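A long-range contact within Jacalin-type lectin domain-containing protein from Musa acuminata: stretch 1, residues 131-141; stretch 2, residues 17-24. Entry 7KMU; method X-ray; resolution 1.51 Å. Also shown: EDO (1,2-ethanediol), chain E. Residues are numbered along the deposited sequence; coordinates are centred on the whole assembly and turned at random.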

# COMPACT_ATOMS: atom_id res chain seq x y z
N PHE B 131 -10.47 -16.51 11.54
CA PHE B 131 -9.16 -15.87 11.43
C PHE B 131 -9.27 -14.49 10.81
O PHE B 131 -10.37 -14.02 10.53
CB PHE B 131 -8.23 -16.75 10.57
CG PHE B 131 -8.34 -18.24 10.84
CD1 PHE B 131 -8.07 -18.76 12.10
CD2 PHE B 131 -8.74 -19.11 9.83
CE1 PHE B 131 -8.21 -20.13 12.35
CE2 PHE B 131 -8.87 -20.49 10.09
CZ PHE B 131 -8.62 -20.97 11.35
N ILE B 132 -8.11 -13.85 10.55
CA ILE B 132 -8.11 -12.58 9.83
C ILE B 132 -8.01 -12.89 8.34
O ILE B 132 -6.93 -13.22 7.84
CB ILE B 132 -6.99 -11.62 10.31
CG1 ILE B 132 -7.16 -11.26 11.81
CG2 ILE B 132 -6.94 -10.34 9.44
CD1 ILE B 132 -8.56 -10.56 12.19
N ASP B 133 -9.15 -12.82 7.62
CA ASP B 133 -9.19 -13.09 6.19
C ASP B 133 -8.50 -12.00 5.40
O ASP B 133 -7.86 -12.28 4.38
CB ASP B 133 -10.65 -13.16 5.71
CG ASP B 133 -11.40 -14.32 6.34
OD1 ASP B 133 -11.78 -14.22 7.52
OD2 ASP B 133 -11.59 -15.35 5.64
N ALA B 134 -8.69 -10.73 5.82
CA ALA B 134 -8.17 -9.59 5.07
C ALA B 134 -7.96 -8.40 5.98
O ALA B 134 -8.60 -8.29 7.04
CB ALA B 134 -9.14 -9.21 3.96
N ILE B 135 -7.05 -7.51 5.59
CA ILE B 135 -6.73 -6.35 6.40
C ILE B 135 -6.42 -5.15 5.53
O ILE B 135 -5.98 -5.29 4.39
CB ILE B 135 -5.57 -6.71 7.40
CG1 ILE B 135 -5.45 -5.66 8.54
CG2 ILE B 135 -4.23 -6.97 6.67
CD1 ILE B 135 -4.65 -6.18 9.82
N GLY B 136 -6.66 -3.97 6.08
CA GLY B 136 -6.40 -2.69 5.45
C GLY B 136 -6.16 -1.66 6.53
O GLY B 136 -6.40 -1.92 7.72
N VAL B 137 -5.68 -0.47 6.12
CA VAL B 137 -5.38 0.59 7.07
C VAL B 137 -5.92 1.95 6.67
O VAL B 137 -6.07 2.24 5.49
CB VAL B 137 -3.86 0.70 7.36
CG1 VAL B 137 -3.35 -0.52 8.14
CG2 VAL B 137 -3.04 0.91 6.09
N TYR B 138 -6.17 2.79 7.69
CA TYR B 138 -6.48 4.20 7.50
C TYR B 138 -5.15 4.95 7.56
O TYR B 138 -4.26 4.59 8.35
CB TYR B 138 -7.34 4.72 8.66
CG TYR B 138 -8.79 4.33 8.53
CD1 TYR B 138 -9.24 3.08 8.93
CD2 TYR B 138 -9.71 5.21 7.98
CE1 TYR B 138 -10.58 2.73 8.83
CE2 TYR B 138 -11.06 4.87 7.87
CZ TYR B 138 -11.49 3.63 8.29
OH TYR B 138 -12.82 3.31 8.16
N LEU B 139 -5.02 6.01 6.76
CA LEU B 139 -3.81 6.83 6.73
C LEU B 139 -4.15 8.26 7.08
O LEU B 139 -5.23 8.74 6.73
CB LEU B 139 -3.11 6.79 5.37
CG LEU B 139 -2.68 5.39 4.91
CD1 LEU B 139 -2.12 5.43 3.53
CD2 LEU B 139 -1.64 4.79 5.85
N MET B 140 -3.22 8.94 7.76
CA MET B 140 -3.35 10.36 8.13
C MET B 140 -1.99 11.00 8.01
O MET B 140 -0.99 10.31 8.16
CB MET B 140 -3.77 10.48 9.60
CG MET B 140 -5.15 10.12 9.84
SD MET B 140 -5.52 10.49 11.55
CE MET B 140 -7.05 9.93 11.55
N PRO B 141 -1.89 12.33 7.81
CA PRO B 141 -0.56 12.95 7.85
C PRO B 141 -0.07 13.06 9.29
O PRO B 141 -0.83 12.84 10.24
CB PRO B 141 -0.77 14.33 7.22
CG PRO B 141 -2.22 14.59 7.31
CD PRO B 141 -2.96 13.34 7.66
C1 EDO E . -11.80 -17.64 8.15
O1 EDO E . -11.89 -16.48 8.99
C2 EDO E . -13.17 -18.02 7.55
O2 EDO E . -13.61 -17.04 6.62
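Stretch 2, residues 17-24: EWDMGPAY

Stretch 2 enters in a β-strand that began earlier in the chain, and by Ala23 and Tyr24 it runs as loop. Its strand points roughly the same way as strand 132-140, crossing it at -34° with a closest approach of 8.9 Å between axes. At that spacing side chains must bridge the gap; farther along the backbones draw together, the CA atoms of Tyr138 and Pro22 lying 5.9 Å apart.

Tyr138 is the centre of the contact. Its CA-to-CB bond points toward stretch 2, and its phenol is long enough to donate a hydrogen bond from Tyr138 OH to Asp19 OD1 at 2.6 Å. The same carboxylate oxygen accepts a second, from the backbone N-H of Gly21 (Gly21 N to Asp19 OD1, 3.0 Å), so one acceptor ties the turn to the tyrosine. Gly21, with a phi of 79°, adopts a conformation that favours glycine. Pro22 then lies over one face of the phenol ring: its CD is 4.0 Å from the Tyr138 ring centroid, a CH-π contact suited to proline, whose CD carries slightly polarised C-H groups. Met140, unbranched and extended, carries Met140 CE to 3.7 Å from Pro22 CB.

Trp18 points sideways, but its broad indole spans the wider gap, bringing Trp18 NE1 within 4.1 Å of Ala134 O and 4.4 Å of Ile132 CD1; NE1 hydrogen-bonds elsewhere in the structure.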

# COMPACT_ATOMS: atom_id res chain seq x y z
N GLU B 17 -17.13 -8.39 7.03
CA GLU B 17 -16.44 -7.09 7.07
C GLU B 17 -16.39 -6.52 8.48
O GLU B 17 -17.35 -6.64 9.25
CB GLU B 17 -17.15 -6.09 6.14
CG GLU B 17 -17.03 -6.43 4.67
CD GLU B 17 -17.70 -5.43 3.74
OE1 GLU B 17 -17.12 -4.34 3.52
OE2 GLU B 17 -18.80 -5.75 3.24
N TRP B 18 -15.26 -5.89 8.81
CA TRP B 18 -15.07 -5.14 10.04
C TRP B 18 -14.35 -3.84 9.73
O TRP B 18 -13.62 -3.74 8.74
CB TRP B 18 -14.35 -5.93 11.13
CG TRP B 18 -12.99 -6.44 10.77
CD1 TRP B 18 -12.70 -7.65 10.21
CD2 TRP B 18 -11.73 -5.80 11.01
NE1 TRP B 18 -11.34 -7.81 10.09
CE2 TRP B 18 -10.72 -6.69 10.59
CE3 TRP B 18 -11.36 -4.57 11.57
CZ2 TRP B 18 -9.36 -6.37 10.67
CZ3 TRP B 18 -10.01 -4.27 11.69
CH2 TRP B 18 -9.02 -5.18 11.26
N ASP B 19 -14.57 -2.84 10.57
CA ASP B 19 -14.01 -1.52 10.35
C ASP B 19 -13.97 -0.76 11.66
O ASP B 19 -15.01 -0.44 12.25
CB ASP B 19 -14.85 -0.77 9.29
CG ASP B 19 -14.28 0.53 8.78
OD1 ASP B 19 -13.29 1.02 9.36
OD2 ASP B 19 -14.83 1.08 7.81
N MET B 20 -12.75 -0.50 12.13
CA MET B 20 -12.48 0.21 13.38
C MET B 20 -12.70 1.72 13.21
O MET B 20 -12.95 2.43 14.20
CB MET B 20 -10.99 -0.04 13.68
CG MET B 20 -10.52 0.35 15.01
SD MET B 20 -8.71 0.52 14.89
CE MET B 20 -8.60 2.24 15.28
N GLY B 21 -12.54 2.20 11.98
CA GLY B 21 -12.53 3.62 11.67
C GLY B 21 -11.17 4.23 12.02
O GLY B 21 -10.30 3.56 12.59
N PRO B 22 -10.94 5.51 11.69
CA PRO B 22 -9.67 6.15 12.04
C PRO B 22 -9.69 6.58 13.51
O PRO B 22 -10.75 6.93 14.03
CB PRO B 22 -9.62 7.37 11.12
CG PRO B 22 -11.04 7.72 10.88
CD PRO B 22 -11.86 6.45 11.00
N ALA B 23 -8.55 6.58 14.17
CA ALA B 23 -8.53 6.98 15.56
C ALA B 23 -7.65 8.17 15.75
O ALA B 23 -6.70 8.38 14.99
CB ALA B 23 -8.03 5.84 16.41
N TYR B 24 -7.91 8.95 16.82
CA TYR B 24 -7.04 10.06 17.18
C TYR B 24 -5.69 9.49 17.64
O TYR B 24 -4.63 10.02 17.29
CB TYR B 24 -7.69 10.90 18.30
CG TYR B 24 -6.91 12.16 18.60
CD1 TYR B 24 -7.02 13.28 17.78
CD2 TYR B 24 -6.05 12.22 19.69
CE1 TYR B 24 -6.28 14.43 18.04
CE2 TYR B 24 -5.31 13.37 19.96
CZ TYR B 24 -5.44 14.48 19.13
OH TYR B 24 -4.73 15.63 19.39